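Local atomic coordinates of beta-xylanase (Roseburia intestinalis L1-82, PDB entry 6SGF), a protein that is probably an endo-1,4-beta-xylanase that cleaves xylan, represented here by its low-affinity xylan-binding module, CBM86, a beta sandwich with bound xylose units. Residues Y86-S89 with E93-I96; V57-A62 with I68-Y73; A21-E24 with Q29-L32. One frame throughout, in Å; residues are numbered along the deposited sequence.

In the fold
Along the chain from the N terminus the three contacts follow in series, none enclosing or crossing another. Contact 3 comes first, closing a hairpin between A21-E24 and Q29-L32 within one sheet. Contact 2 then sets V57-A62 against I68-Y73, so the five residues between them carry the chain from that sheet to the facing one. Contact 1, Y86-S89 with E93-I96, brings it back. Contacts 1 and 2 adjoin, with centres about 6 Å apart: strand 93-96 lies beside 54-62 in one sheet and 84-88 beside 68-73 in the other. Contact 3 touches contact 2 where Gln29 meets Ala62, but stays about 11 Å from contact 1 at the nearest atoms.

Contact 1: residues Y86-S89 with E93-I96; sequences YGLS and EYTI. With XYP (beta-D-xylopyranose), chain H.
Two hydrogen bonds hold Tyr94 OH, one to Gln64 OE1 and one from the backbone N of Gln91, while the oxygen lies against the Ser89 backbone, 3.0 Å from Ser89 C. Gln64 also donates through NE2 to Leu88 O, so a single amide ties the phenol to the strand that its ring packs against. Ser89 itself forms no hydrogen bond with the phenol: its N is 3.4 Å from Tyr94 OH, but the angle is poor. Ser89 O sits at the edge of the Tyr94 ring, in its plane, while Leu88 occupies one face.

That face carries the apolar part of the contact. Leu88 CB stands 4.0 Å from the Tyr94 ring centroid and 28° off the normal, which satisfies a CH-pi contact, and its closest ring atom is Tyr94 CE1 at 3.6 Å. Leu88 CD1 extends the overlap toward the root of the ring, reaching Tyr94 CG at 4.0 Å. The two side chains therefore overlap lengthwise, each running toward the other's strand. With CG of Tyr94 anti to its own carbonyl carbon (chi1 -58°), the ring runs along Leu88 and delivers the hydroxyl to Ser89.

Leu88 is placed by a G1 beta bulge: Gly87, with a positive phi of 67°, and Leu88 both face Ile68 of the neighbouring strand. Just before the bulge, Tyr86 turns its ring to a bound xylose, with Tyr86 CE1 3.3 Å from sugar O5 and sugar O4 over a face of the ring. The arrangement is that of a beta-sandwich carbohydrate-binding module, in which the outermost strand of one sheet packs through Leu88 against the opposing sheet and contributes an aromatic platform to the glycan site.

Contact 2: residues V57-A62 with I68-Y73; sequences VTFQVA and ISLKVY. With XYP (beta-D-xylopyranose), chain C.
The strands of V57-A62 and I68-Y73 run at 139° to each other with their axes 9.2 Å apart at the closest approach and no hydrogen bond between them, the geometry of two facing sheets rather than of neighbours in one. Side chains therefore fill the interval. At its middle Phe59 and Leu70 overlap flank to flank, each reaching toward the other's strand. Leu70 CB stands over one face of the Phe59 ring, 4.1 Å from the centroid and 13° off the normal, displaced toward the rim. The two Leu70 methyls fork about the root of the ring: Leu70 CD1 meets Phe59 CD1 at 3.9 Å, and Leu70 CD2 meets Phe59 CD2 at the same distance. At the ring's far edge, near its plane, Phe59 CZ approaches Lys71 O to 3.6 Å.

Valine and isoleucine tips flank this pair. Val57 CG2 meets Val72 CG2 head-on at 4.1 Å, and Val61 CG1 meets Ile68 CD1 tip to tip at 4.0 Å. Ile68 can reach across because its CG1 branch sits between the backbone N and the carbonyl carbon (chi1 58°). Replacing Phe59 with an alanine would probably leave CB and both methyls of Leu70 without their platform and open a gap between the sheets.

Lys71 points the other way, out of the core. Its extended chain carries NZ to a bound xylose, where Lys71 NZ donates to O3 at 2.9 Å and more weakly to O2. A salt bridge to Asp78 OD1 and a hydrogen bond to Gln40 OE1 steady the ammonium, and both of these residues also bond the sugar. Alternation along strand 68-73 thus serves the apolar core of a beta sandwich on one face and the glycan pocket of CBM86 on the other.

Contact 3: residues A21-E24 with Q29-L32; sequences ADYE and QWKL
Glu24 and Lys31 form a hydrogen-bonded pair in an antiparallel beta hairpin, with both backbone bonds made. Lys31 N donates to Glu24 O at 2.8 Å and nearly straight, the N-H...O angle being 167°, while Glu24 N returns a bond of 3.1 Å to Lys31 O. The same Lys31 O also receives a CA-H...O contact from Tyr23 CA at 3.3 Å. One residue back on the first strand and one on along the second, Asp22 O is met by Leu32 CA at 3.2 Å, and together the two contacts bracket the non-hydrogen-bonded pair of Tyr23 and Leu32.

On the face bearing that pair, Leu32 CD2 packs against Tyr23 CB at 3.6 Å. Trp30 joins from the side: it points the same way as Tyr23, and its six-membered ring lies beside the phenol ring at an oblique 73° between planes, Trp30 CZ3 coming to 3.8 Å from Tyr23 CD1. The indole also leans on the opposing backbone, with Trp30 CE3 3.5 Å from Glu24 C. Tyr23 CG lies between its backbone N and carbonyl carbon (chi1 48°), which lays the ring alongside the indole. On the reverse face the aliphatic parts of Glu24 and Lys31 cross obliquely.

Outside the hairpin, the indole is anchored by Trp30 NE1 bonding to Leu14 O and by its ring meeting that of Trp43. Val41 and Val16, from strands of the other sheet, take up Tyr23, and Val41 and Trp43 take up Leu32, so this face of the hairpin packs into the sandwich. At the other end of Q29-L32 Gln29 is anchored through NE2 to Asp27 O of the second subunit, while its OE1 accepts a weak bond of 3.3 Å from Lys31 NZ.

Contact 1: residues Y86-S89 with E93-I96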
loop_
_atom_site.group_PDB
_atom_site.type_symbol
_atom_site.label_atom_id
_atom_site.label_comp_id
_atom_site.label_asym_id
_atom_site.label_seq_id
_atom_site.Cartn_x
_atom_site.Cartn_y
_atom_site.Cartn_z
ATOM N N TYR B 86 -6.125 -3.709 21.537
ATOM C CA TYR B 86 -4.832 -3.906 22.159
ATOM C C TYR B 86 -4.315 -5.334 22.014
ATOM O O TYR B 86 -5.091 -6.292 21.972
ATOM C CB TYR B 86 -4.913 -3.605 23.651
ATOM C CG TYR B 86 -5.459 -2.280 24.067
ATOM C CD1 TYR B 86 -4.627 -1.191 24.224
ATOM C CD2 TYR B 86 -6.833 -2.113 24.344
ATOM C CE1 TYR B 86 -5.129 0.038 24.657
ATOM C CE2 TYR B 86 -7.335 -0.892 24.770
ATOM C CZ TYR B 86 -6.469 0.178 24.926
ATOM O OH TYR B 86 -6.922 1.403 25.339
ATOM N N GLY B 87 -2.989 -5.462 22.020
ATOM C CA GLY B 87 -2.301 -6.749 22.130
ATOM C C GLY B 87 -2.482 -7.677 20.953
ATOM O O GLY B 87 -2.597 -8.898 21.136
ATOM N N LEU B 88 -2.518 -7.121 19.742
ATOM C CA LEU B 88 -2.798 -7.876 18.535
ATOM C C LEU B 88 -1.513 -8.480 17.977
ATOM O O LEU B 88 -0.475 -7.820 17.925
ATOM C CB LEU B 88 -3.444 -6.979 17.470
ATOM C CG LEU B 88 -4.687 -6.174 17.869
ATOM C CD1 LEU B 88 -5.082 -5.215 16.749
ATOM C CD2 LEU B 88 -5.841 -7.117 18.236
ATOM N N SER B 89 -1.593 -9.750 17.579
ATOM C CA SER B 89 -0.456 -10.463 17.022
ATOM C C SER B 89 -0.978 -11.520 16.055
ATOM O O SER B 89 -2.159 -11.873 16.064
ATOM C CB SER B 89 0.429 -11.125 18.094
ATOM O OG SER B 89 -0.221 -12.232 18.684
ATOM N N GLU B 93 -2.805 -8.186 8.621
ATOM C CA GLU B 93 -3.879 -7.203 8.483
ATOM C C GLU B 93 -4.799 -7.323 9.682
ATOM O O GLU B 93 -5.266 -8.424 10.002
ATOM C CB GLU B 93 -4.651 -7.425 7.169
ATOM C CG GLU B 93 -3.753 -7.216 5.979
ATOM C CD GLU B 93 -4.479 -6.936 4.683
ATOM O OE1 GLU B 93 -5.683 -7.238 4.588
ATOM O OE2 GLU B 93 -3.822 -6.401 3.755
ATOM N N TYR B 94 -5.072 -6.192 10.323
ATOM C CA TYR B 94 -5.949 -6.139 11.479
ATOM C C TYR B 94 -7.048 -5.122 11.224
ATOM O O TYR B 94 -6.776 -4.036 10.726
ATOM C CB TYR B 94 -5.198 -5.716 12.740
ATOM C CG TYR B 94 -4.019 -6.596 13.122
ATOM C CD1 TYR B 94 -4.220 -7.748 13.853
ATOM C CD2 TYR B 94 -2.702 -6.257 12.777
ATOM C CE1 TYR B 94 -3.171 -8.552 14.220
ATOM C CE2 TYR B 94 -1.654 -7.071 13.132
ATOM C CZ TYR B 94 -1.903 -8.218 13.867
ATOM O OH TYR B 94 -0.900 -9.049 14.279
ATOM N N THR B 95 -8.273 -5.429 11.661
ATOM C CA THR B 95 -9.413 -4.565 11.383
ATOM C C THR B 95 -9.996 -4.021 12.676
ATOM O O THR B 95 -10.178 -4.767 13.644
ATOM C CB THR B 95 -10.486 -5.321 10.598
ATOM O OG1 THR B 95 -9.989 -5.614 9.287
ATOM C CG2 THR B 95 -11.731 -4.497 10.466
ATOM N N ILE B 96 -10.242 -2.710 12.701
ATOM C CA ILE B 96 -10.995 -2.065 13.770
ATOM C C ILE B 96 -12.299 -1.572 13.156
ATOM O O ILE B 96 -12.284 -0.925 12.104
ATOM C CB ILE B 96 -10.225 -0.890 14.392
ATOM C CG1 ILE B 96 -9.011 -1.384 15.174
ATOM C CG2 ILE B 96 -11.139 -0.092 15.326
ATOM C CD1 ILE B 96 -8.121 -0.233 15.604
HETATM C C1 XYP H . -3.679 2.535 28.234
HETATM C C2 XYP H . -5.067 2.297 28.831
HETATM C C3 XYP H . -5.223 0.922 29.382
HETATM C C4 XYP H . -4.857 -0.065 28.333
HETATM C C5 XYP H . -3.502 0.212 27.672
HETATM O O2 XYP H . -5.312 3.224 29.891
HETATM O O3 XYP H . -6.615 0.708 29.698
HETATM O O4 XYP H . -4.705 -1.374 28.877
HETATM O O5 XYP H . -3.468 1.551 27.112
#

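Contact 2: residues V57-A62 with I68-Y73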
loop_
_atom_site.group_PDB
_atom_site.type_symbol
_atom_site.label_atom_id
_atom_site.label_comp_id
_atom_site.label_asym_id
_atom_site.label_seq_id
_atom_site.Cartn_x
_atom_site.Cartn_y
_atom_site.Cartn_z
ATOM N N VAL B 57 -11.687 -0.026 9.531
ATOM C CA VAL B 57 -10.343 0.491 9.287
ATOM C C VAL B 57 -9.372 -0.685 9.397
ATOM O O VAL B 57 -9.278 -1.320 10.453
ATOM C CB VAL B 57 -9.956 1.600 10.283
ATOM C CG1 VAL B 57 -8.591 2.162 9.925
ATOM C CG2 VAL B 57 -10.996 2.748 10.297
ATOM N N THR B 58 -8.620 -0.955 8.330
ATOM C CA THR B 58 -7.718 -2.094 8.300
ATOM C C THR B 58 -6.272 -1.615 8.201
ATOM O O THR B 58 -5.911 -0.895 7.267
ATOM C CB THR B 58 -8.064 -3.027 7.143
ATOM O OG1 THR B 58 -9.403 -3.497 7.317
ATOM C CG2 THR B 58 -7.115 -4.230 7.131
ATOM N N PHE B 59 -5.462 -2.014 9.168
ATOM C CA PHE B 59 -4.045 -1.701 9.207
ATOM C C PHE B 59 -3.290 -2.896 8.649
ATOM O O PHE B 59 -3.461 -4.020 9.141
ATOM C CB PHE B 59 -3.543 -1.431 10.628
ATOM C CG PHE B 59 -4.194 -0.270 11.317
ATOM C CD1 PHE B 59 -5.542 -0.307 11.671
ATOM C CD2 PHE B 59 -3.455 0.834 11.638
ATOM C CE1 PHE B 59 -6.136 0.751 12.348
ATOM C CE2 PHE B 59 -4.007 1.872 12.319
ATOM C CZ PHE B 59 -5.371 1.841 12.676
ATOM N N GLN B 60 -2.457 -2.657 7.651
ATOM C CA GLN B 60 -1.558 -3.671 7.123
ATOM C C GLN B 60 -0.150 -3.420 7.646
ATOM O O GLN B 60 0.381 -2.305 7.511
ATOM C CB GLN B 60 -1.564 -3.666 5.595
ATOM C CG GLN B 60 -0.696 -4.761 4.966
ATOM C CD GLN B 60 -0.798 -4.805 3.430
ATOM O OE1 GLN B 60 -1.325 -3.896 2.785
ATOM N NE2 GLN B 60 -0.285 -5.857 2.859
ATOM N N VAL B 61 0.445 -4.461 8.231
ATOM C CA VAL B 61 1.773 -4.399 8.822
ATOM C C VAL B 61 2.671 -5.487 8.236
ATOM O O VAL B 61 2.217 -6.446 7.601
ATOM C CB VAL B 61 1.729 -4.500 10.357
ATOM C CG1 VAL B 61 0.903 -3.374 10.947
ATOM C CG2 VAL B 61 1.208 -5.829 10.787
ATOM N N ALA B 62 3.972 -5.325 8.477
ATOM C CA ALA B 62 4.971 -6.292 8.034
ATOM C C ALA B 62 6.083 -6.337 9.074
ATOM O O ALA B 62 6.289 -5.389 9.819
ATOM C CB ALA B 62 5.506 -5.934 6.636
ATOM N N ILE B 68 0.870 -5.451 18.976
ATOM C CA ILE B 68 0.626 -4.029 18.760
ATOM C C ILE B 68 -0.801 -3.659 19.157
ATOM O O ILE B 68 -1.719 -4.475 19.140
ATOM C CB ILE B 68 0.895 -3.565 17.296
ATOM C CG1 ILE B 68 0.033 -4.329 16.271
ATOM C CG2 ILE B 68 2.335 -3.690 16.974
ATOM C CD1 ILE B 68 0.238 -3.863 14.866
ATOM N N SER B 69 -0.965 -2.375 19.470
ATOM C CA SER B 69 -2.241 -1.728 19.698
ATOM C C SER B 69 -2.494 -0.724 18.584
ATOM O O SER B 69 -1.572 -0.043 18.123
ATOM C CB SER B 69 -2.230 -1.050 21.072
ATOM O OG SER B 69 -2.103 -2.086 22.047
ATOM N N LEU B 70 -3.733 -0.677 18.116
ATOM C CA LEU B 70 -4.120 0.135 16.983
ATOM C C LEU B 70 -5.183 1.132 17.428
ATOM O O LEU B 70 -6.083 0.792 18.211
ATOM C CB LEU B 70 -4.626 -0.735 15.847
ATOM C CG LEU B 70 -3.632 -1.801 15.384
ATOM C CD1 LEU B 70 -4.341 -2.761 14.409
ATOM C CD2 LEU B 70 -2.400 -1.251 14.769
ATOM N N LYS B 71 -5.095 2.348 16.911
ATOM C CA LYS B 71 -5.970 3.439 17.316
ATOM C C LYS B 71 -6.534 4.184 16.113
ATOM O O LYS B 71 -5.811 4.472 15.161
ATOM C CB LYS B 71 -5.222 4.463 18.183
ATOM C CG LYS B 71 -4.684 3.910 19.477
ATOM C CD LYS B 71 -3.958 5.030 20.259
ATOM C CE LYS B 71 -3.424 4.575 21.608
ATOM N NZ LYS B 71 -3.006 5.811 22.367
ATOM N N VAL B 72 -7.811 4.533 16.197
ATOM C CA VAL B 72 -8.484 5.409 15.251
ATOM C C VAL B 72 -8.919 6.640 16.038
ATOM O O VAL B 72 -9.798 6.560 16.899
ATOM C CB VAL B 72 -9.668 4.727 14.573
ATOM C CG1 VAL B 72 -10.291 5.667 13.552
ATOM C CG2 VAL B 72 -9.213 3.456 13.926
ATOM N N TYR B 73 -8.329 7.781 15.728
ATOM C CA TYR B 73 -8.639 9.007 16.454
ATOM C C TYR B 73 -9.840 9.696 15.818
ATOM O O TYR B 73 -10.082 9.566 14.610
ATOM C CB TYR B 73 -7.462 9.963 16.416
ATOM C CG TYR B 73 -6.218 9.549 17.144
ATOM C CD1 TYR B 73 -5.352 8.595 16.620
ATOM C CD2 TYR B 73 -5.880 10.162 18.343
ATOM C CE1 TYR B 73 -4.181 8.263 17.266
ATOM C CE2 TYR B 73 -4.720 9.857 18.990
ATOM C CZ TYR B 73 -3.882 8.901 18.474
ATOM O OH TYR B 73 -2.735 8.609 19.161
HETATM C C1 XYP C . -0.818 6.730 26.936
HETATM C C2 XYP C . -1.498 6.133 25.702
HETATM C C3 XYP C . -2.679 5.329 26.122
HETATM C C4 XYP C . -2.357 4.368 27.243
HETATM C C5 XYP C . -1.673 5.038 28.444
HETATM O O2 XYP C . -1.798 7.196 24.796
HETATM O O3 XYP C . -3.138 4.579 24.960
HETATM O O4 XYP C . -3.604 3.782 27.649
HETATM O O5 XYP C . -0.460 5.673 27.926
#

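Contact 3: residues A21-E24 with Q29-L32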
loop_
_atom_site.group_PDB
_atom_site.type_symbol
_atom_site.label_atom_id
_atom_site.label_comp_id
_atom_site.label_asym_id
_atom_site.label_seq_id
_atom_site.Cartn_x
_atom_site.Cartn_y
_atom_site.Cartn_z
ATOM N N ALA B 21 7.821 6.764 19.831
ATOM C CA ALA B 21 8.569 5.685 19.207
ATOM C C ALA B 21 9.568 6.263 18.210
ATOM O O ALA B 21 9.486 7.427 17.810
ATOM C CB ALA B 21 7.621 4.720 18.496
ATOM N N ASP B 22 10.518 5.432 17.799
ATOM C CA ASP B 22 11.428 5.778 16.719
ATOM C C ASP B 22 10.791 5.375 15.397
ATOM O O ASP B 22 10.231 4.282 15.299
ATOM C CB ASP B 22 12.742 5.059 16.915
ATOM C CG ASP B 22 13.905 5.775 16.278
ATOM O OD1 ASP B 22 13.739 6.795 15.575
ATOM O OD2 ASP B 22 15.021 5.322 16.509
ATOM N N TYR B 23 10.828 6.272 14.403
ATOM C CA TYR B 23 10.157 6.005 13.127
ATOM C C TYR B 23 10.984 6.543 11.967
ATOM O O TYR B 23 11.615 7.602 12.067
ATOM C CB TYR B 23 8.754 6.630 13.087
ATOM C CG TYR B 23 8.722 8.069 13.529
ATOM C CD1 TYR B 23 8.983 9.108 12.641
ATOM C CD2 TYR B 23 8.432 8.397 14.836
ATOM C CE1 TYR B 23 8.969 10.429 13.058
ATOM C CE2 TYR B 23 8.424 9.708 15.252
ATOM C CZ TYR B 23 8.696 10.713 14.374
ATOM O OH TYR B 23 8.673 12.017 14.825
ATOM N N GLU B 24 10.975 5.807 10.860
ATOM C CA GLU B 24 11.587 6.277 9.632
ATOM C C GLU B 24 10.833 5.637 8.492
ATOM O O GLU B 24 10.398 4.483 8.604
ATOM C CB GLU B 24 13.083 5.909 9.563
ATOM C CG GLU B 24 13.339 4.428 9.600
ATOM C CD GLU B 24 14.717 4.081 10.142
ATOM O OE1 GLU B 24 15.463 3.373 9.432
ATOM O OE2 GLU B 24 15.059 4.532 11.265
ATOM N N GLN B 29 7.771 1.863 3.599
ATOM C CA GLN B 29 7.067 1.505 4.827
ATOM C C GLN B 29 7.512 2.385 5.989
ATOM O O GLN B 29 8.644 2.860 6.039
ATOM C CB GLN B 29 7.331 0.036 5.181
ATOM C CG GLN B 29 6.869 -0.889 4.067
ATOM C CD GLN B 29 7.113 -2.358 4.371
ATOM O OE1 GLN B 29 7.837 -2.699 5.319
ATOM N NE2 GLN B 29 6.544 -3.229 3.543
ATOM N N TRP B 30 6.605 2.610 6.930
ATOM C CA TRP B 30 6.980 3.281 8.167
ATOM C C TRP B 30 7.566 2.214 9.090
ATOM O O TRP B 30 6.834 1.340 9.563
ATOM C CB TRP B 30 5.770 3.968 8.799
ATOM C CG TRP B 30 5.501 5.360 8.308
ATOM C CD1 TRP B 30 4.426 5.782 7.579
ATOM C CD2 TRP B 30 6.335 6.508 8.496
ATOM N NE1 TRP B 30 4.525 7.130 7.319
ATOM C CE2 TRP B 30 5.696 7.596 7.861
ATOM C CE3 TRP B 30 7.568 6.721 9.137
ATOM C CZ2 TRP B 30 6.244 8.884 7.850
ATOM C CZ3 TRP B 30 8.112 8.007 9.123
ATOM C CH2 TRP B 30 7.440 9.069 8.498
ATOM N N LYS B 31 8.884 2.280 9.340
ATOM C CA LYS B 31 9.594 1.309 10.163
ATOM C C LYS B 31 9.687 1.862 11.584
ATOM O O LYS B 31 10.197 2.964 11.797
ATOM C CB LYS B 31 10.980 0.993 9.588
ATOM C CG LYS B 31 10.913 0.428 8.148
ATOM C CD LYS B 31 12.034 -0.492 7.764
ATOM C CE LYS B 31 11.790 -1.050 6.358
ATOM N NZ LYS B 31 10.967 -2.254 6.363
ATOM N N LEU B 32 9.138 1.125 12.544
ATOM C CA LEU B 32 8.998 1.628 13.894
ATOM C C LEU B 32 9.808 0.786 14.869
ATOM O O LEU B 32 9.936 -0.440 14.706
ATOM C CB LEU B 32 7.526 1.633 14.337
ATOM C CG LEU B 32 6.504 2.164 13.339
ATOM C CD1 LEU B 32 5.101 1.946 13.923
ATOM C CD2 LEU B 32 6.743 3.605 12.971
#